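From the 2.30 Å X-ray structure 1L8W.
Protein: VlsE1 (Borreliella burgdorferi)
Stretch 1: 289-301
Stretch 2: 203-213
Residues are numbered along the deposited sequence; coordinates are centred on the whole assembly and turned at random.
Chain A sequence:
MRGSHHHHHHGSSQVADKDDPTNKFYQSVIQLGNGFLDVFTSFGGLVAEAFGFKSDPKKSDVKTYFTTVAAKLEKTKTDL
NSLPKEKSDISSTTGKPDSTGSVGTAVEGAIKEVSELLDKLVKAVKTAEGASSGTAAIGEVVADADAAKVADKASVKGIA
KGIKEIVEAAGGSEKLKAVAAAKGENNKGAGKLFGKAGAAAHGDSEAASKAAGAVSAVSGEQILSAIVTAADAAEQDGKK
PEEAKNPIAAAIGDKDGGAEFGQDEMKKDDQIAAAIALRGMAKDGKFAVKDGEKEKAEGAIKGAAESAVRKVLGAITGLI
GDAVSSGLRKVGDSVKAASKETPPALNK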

# COMPACT_ATOMS: atom_id res chain seq x y z
N VAL A 289 -19.81 -4.12 -4.62
CA VAL A 289 -20.82 -3.19 -5.09
C VAL A 289 -22.18 -3.92 -5.13
O VAL A 289 -22.24 -5.15 -5.07
CB VAL A 289 -20.49 -2.69 -6.52
CG1 VAL A 289 -19.16 -1.94 -6.52
CG2 VAL A 289 -20.43 -3.86 -7.49
N LYS A 290 -23.27 -3.14 -5.22
CA LYS A 290 -24.62 -3.68 -5.29
C LYS A 290 -24.78 -4.31 -6.67
O LYS A 290 -24.02 -3.99 -7.59
CB LYS A 290 -25.67 -2.57 -5.15
CG LYS A 290 -25.51 -1.69 -3.92
CD LYS A 290 -26.37 -0.42 -3.98
CE LYS A 290 -27.87 -0.69 -3.86
NZ LYS A 290 -28.51 -1.21 -5.10
N ASP A 291 -25.74 -5.21 -6.83
CA ASP A 291 -25.97 -5.83 -8.14
C ASP A 291 -26.51 -4.75 -9.06
O ASP A 291 -27.28 -3.88 -8.64
CB ASP A 291 -26.96 -6.99 -8.04
CG ASP A 291 -27.78 -6.95 -6.77
OD1 ASP A 291 -28.44 -5.92 -6.51
OD2 ASP A 291 -27.77 -7.96 -6.04
N GLY A 292 -26.11 -4.79 -10.33
CA GLY A 292 -26.55 -3.78 -11.27
C GLY A 292 -25.66 -2.56 -11.13
O GLY A 292 -25.97 -1.49 -11.65
N GLU A 293 -24.55 -2.72 -10.42
CA GLU A 293 -23.60 -1.63 -10.21
C GLU A 293 -22.19 -1.95 -10.70
O GLU A 293 -21.44 -1.04 -11.02
CB GLU A 293 -23.54 -1.27 -8.73
CG GLU A 293 -24.59 -0.28 -8.28
CD GLU A 293 -24.51 1.02 -9.05
OE1 GLU A 293 -23.42 1.61 -9.12
OE2 GLU A 293 -25.56 1.45 -9.59
N LYS A 294 -21.85 -3.23 -10.76
CA LYS A 294 -20.52 -3.63 -11.19
C LYS A 294 -20.06 -2.86 -12.42
O LYS A 294 -19.10 -2.10 -12.36
CB LYS A 294 -20.48 -5.13 -11.51
CG LYS A 294 -19.16 -5.58 -12.10
CD LYS A 294 -19.18 -7.05 -12.50
CE LYS A 294 -19.13 -7.95 -11.29
NZ LYS A 294 -17.87 -7.77 -10.53
N GLU A 295 -20.76 -3.05 -13.53
CA GLU A 295 -20.42 -2.38 -14.77
C GLU A 295 -20.43 -0.87 -14.64
O GLU A 295 -19.78 -0.16 -15.39
CB GLU A 295 -21.39 -2.81 -15.86
CG GLU A 295 -21.60 -4.32 -15.93
CD GLU A 295 -22.83 -4.78 -15.15
OE1 GLU A 295 -23.05 -4.29 -14.02
OE2 GLU A 295 -23.57 -5.65 -15.68
N LYS A 296 -21.18 -0.37 -13.66
CA LYS A 296 -21.31 1.07 -13.46
C LYS A 296 -20.25 1.68 -12.56
O LYS A 296 -19.97 2.88 -12.66
CB LYS A 296 -22.71 1.37 -12.90
CG LYS A 296 -23.06 2.85 -12.82
CD LYS A 296 -24.48 3.10 -12.29
CE LYS A 296 -25.54 2.48 -13.21
NZ LYS A 296 -26.89 3.09 -13.01
N ALA A 297 -19.65 0.87 -11.69
CA ALA A 297 -18.64 1.36 -10.76
C ALA A 297 -17.29 0.65 -10.81
O ALA A 297 -16.32 1.11 -10.22
CB ALA A 297 -19.21 1.31 -9.34
N GLU A 298 -17.23 -0.48 -11.52
CA GLU A 298 -16.00 -1.26 -11.64
C GLU A 298 -14.77 -0.42 -12.01
O GLU A 298 -13.78 -0.36 -11.27
CB GLU A 298 -16.19 -2.33 -12.72
CG GLU A 298 -15.15 -3.43 -12.74
CD GLU A 298 -15.46 -4.47 -13.81
OE1 GLU A 298 -16.65 -4.84 -13.95
OE2 GLU A 298 -14.52 -4.91 -14.50
N GLY A 299 -14.86 0.23 -13.17
CA GLY A 299 -13.78 1.06 -13.68
C GLY A 299 -13.22 2.05 -12.69
O GLY A 299 -12.01 2.21 -12.58
N ALA A 300 -14.10 2.71 -11.95
CA ALA A 300 -13.70 3.70 -10.97
C ALA A 300 -12.95 3.11 -9.77
O ALA A 300 -11.91 3.63 -9.37
CB ALA A 300 -14.92 4.47 -10.48
N ILE A 301 -13.47 2.04 -9.19
CA ILE A 301 -12.78 1.47 -8.04
C ILE A 301 -11.46 0.81 -8.47
O ILE A 301 -10.47 0.85 -7.75
CB ILE A 301 -13.65 0.45 -7.30
CG1 ILE A 301 -12.87 -0.11 -6.10
CG2 ILE A 301 -14.04 -0.68 -8.22
CD1 ILE A 301 -12.29 0.99 -5.19
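Stretch 2, residues 203-213: GDSEAASKAAG

Stretch 2 opens with two residues in extended or loop conformation, G203 (phi/psi -49/125°) and D204 (-157/176°), and then turns into a helix that runs from S205 through G213 and continues beyond it. Stretch 1 follows a similar plan over a longer lead-in: V289, K290 and D291 are extended, G292 takes a positive phi (83/12°), and a helix begins at K294, continuing past I301. That helix is kinked, the amides of G299 and A300 having no hydrogen bond to the preceding turn, whereas stretch 2 keeps an unbroken series of i to i-4 bonds from A208 N to G213 N. The two helices run in the same direction, with an angle of 2° between their axes and a closest approach of 8.0 Å. Small residues line much of this close approach, with A297 and A300 on stretch 1 facing A208, A211 and A212 on stretch 2. The register pairs V289 with G203 (CA to CA 3.8 Å), A297 with S205 (CA to CA 4.2 Å) and I301 with A208 (CA to CA 4.8 Å), and the contact buries 492 Å² in all.

Ahead of the helices the backbones are joined directly. K290 N donates a hydrogen bond to G203 O (2.7 Å, 162°), and the same carbonyl oxygen lies 3.3 Å from V289 CA in a CA-H...O contact. The glycine fits closely here: a CB built on G203 would come within 2.8 Å of V289 CA, a clash.

Where stretch 2 enters its helix, both stretches contribute. D204, at the N-cap position with chi1 near 65° (p), accepts a capping bond from A207 N through its OD1 (3.3 Å). The neighbouring free amide is met from across the contact: S205 N donates to E293 OE1 (2.7 Å, 154°). E293 is itself at the N-cap position of its own helix, but its carboxylate reaches over to the start of the other, and E293 OE1 also approaches D204 CB to 3.3 Å. The hydroxyl of S205 adds a weak hydrogen bond from S205 OG to K296 O (3.5 Å), while the aliphatic part of K296 lies along the serine, with K296 CG 3.7 Å from S205 CB.

Beyond this polar entry the contact is almost wholly apolar. A297 points toward stretch 2 and sets its CB 3.4 Å from S205 N, against the first turn of the helix. A208, pointing back toward stretch 1, is received by three residues: its CB lies 3.8 Å from A297 CB, 3.5 Å from A300 CB and 4.2 Å from I301 CB. A208 CB also comes within 3.5 Å of A297 O. One turn further along, I301 (chi1 t, chi2 p) extends its CD1 to 3.9 Å from A211 CB, and A212 CB stands 4.0 Å from A300 O. By contrast, K294 and E298 on stretch 1 and E206 on stretch 2 direct their CA-to-CB bonds away and take no part in the contact.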

# COMPACT_ATOMS: atom_id res chain seq x y z
N GLY A 203 -22.21 -0.44 -1.84
CA GLY A 203 -21.28 -0.11 -2.90
C GLY A 203 -21.92 0.26 -4.23
O GLY A 203 -22.73 -0.49 -4.77
N ASP A 204 -21.58 1.44 -4.74
CA ASP A 204 -22.12 1.86 -6.03
C ASP A 204 -21.24 2.90 -6.72
O ASP A 204 -20.22 3.34 -6.18
CB ASP A 204 -23.56 2.40 -5.89
CG ASP A 204 -23.66 3.67 -5.06
OD1 ASP A 204 -22.62 4.20 -4.59
OD2 ASP A 204 -24.80 4.14 -4.87
N SER A 205 -21.66 3.25 -7.93
CA SER A 205 -20.97 4.20 -8.78
C SER A 205 -20.36 5.39 -8.04
O SER A 205 -19.18 5.68 -8.19
CB SER A 205 -21.94 4.68 -9.86
OG SER A 205 -21.29 5.50 -10.82
N GLU A 206 -21.18 6.08 -7.25
CA GLU A 206 -20.74 7.25 -6.49
C GLU A 206 -19.67 6.97 -5.43
O GLU A 206 -18.79 7.80 -5.19
CB GLU A 206 -21.94 7.92 -5.81
CG GLU A 206 -21.56 8.78 -4.61
CD GLU A 206 -22.76 9.34 -3.89
OE1 GLU A 206 -23.69 8.57 -3.62
OE2 GLU A 206 -22.76 10.56 -3.60
N ALA A 207 -19.77 5.81 -4.79
CA ALA A 207 -18.80 5.44 -3.76
C ALA A 207 -17.44 5.14 -4.39
O ALA A 207 -16.40 5.40 -3.78
CB ALA A 207 -19.30 4.24 -2.97
N ALA A 208 -17.46 4.58 -5.60
CA ALA A 208 -16.24 4.25 -6.32
C ALA A 208 -15.55 5.54 -6.73
O ALA A 208 -14.32 5.59 -6.85
CB ALA A 208 -16.55 3.41 -7.56
N SER A 209 -16.34 6.58 -6.97
CA SER A 209 -15.80 7.88 -7.35
C SER A 209 -15.14 8.50 -6.12
O SER A 209 -14.10 9.16 -6.22
CB SER A 209 -16.92 8.78 -7.88
OG SER A 209 -16.42 9.96 -8.48
N LYS A 210 -15.73 8.25 -4.96
CA LYS A 210 -15.22 8.75 -3.69
C LYS A 210 -13.86 8.13 -3.41
O LYS A 210 -12.92 8.81 -2.98
CB LYS A 210 -16.19 8.40 -2.55
CG LYS A 210 -17.58 9.04 -2.68
CD LYS A 210 -17.47 10.55 -2.85
CE LYS A 210 -18.83 11.24 -2.87
NZ LYS A 210 -19.47 11.27 -1.52
N ALA A 211 -13.75 6.82 -3.68
CA ALA A 211 -12.50 6.09 -3.46
C ALA A 211 -11.41 6.62 -4.39
O ALA A 211 -10.26 6.78 -3.97
CB ALA A 211 -12.71 4.59 -3.71
N ALA A 212 -11.77 6.88 -5.64
CA ALA A 212 -10.78 7.41 -6.57
C ALA A 212 -10.41 8.86 -6.18
O ALA A 212 -9.25 9.25 -6.27
CB ALA A 212 -11.32 7.37 -7.99
N GLY A 213 -11.39 9.64 -5.73
CA GLY A 213 -11.13 11.02 -5.33
C GLY A 213 -10.17 11.10 -4.16
O GLY A 213 -9.25 11.91 -4.16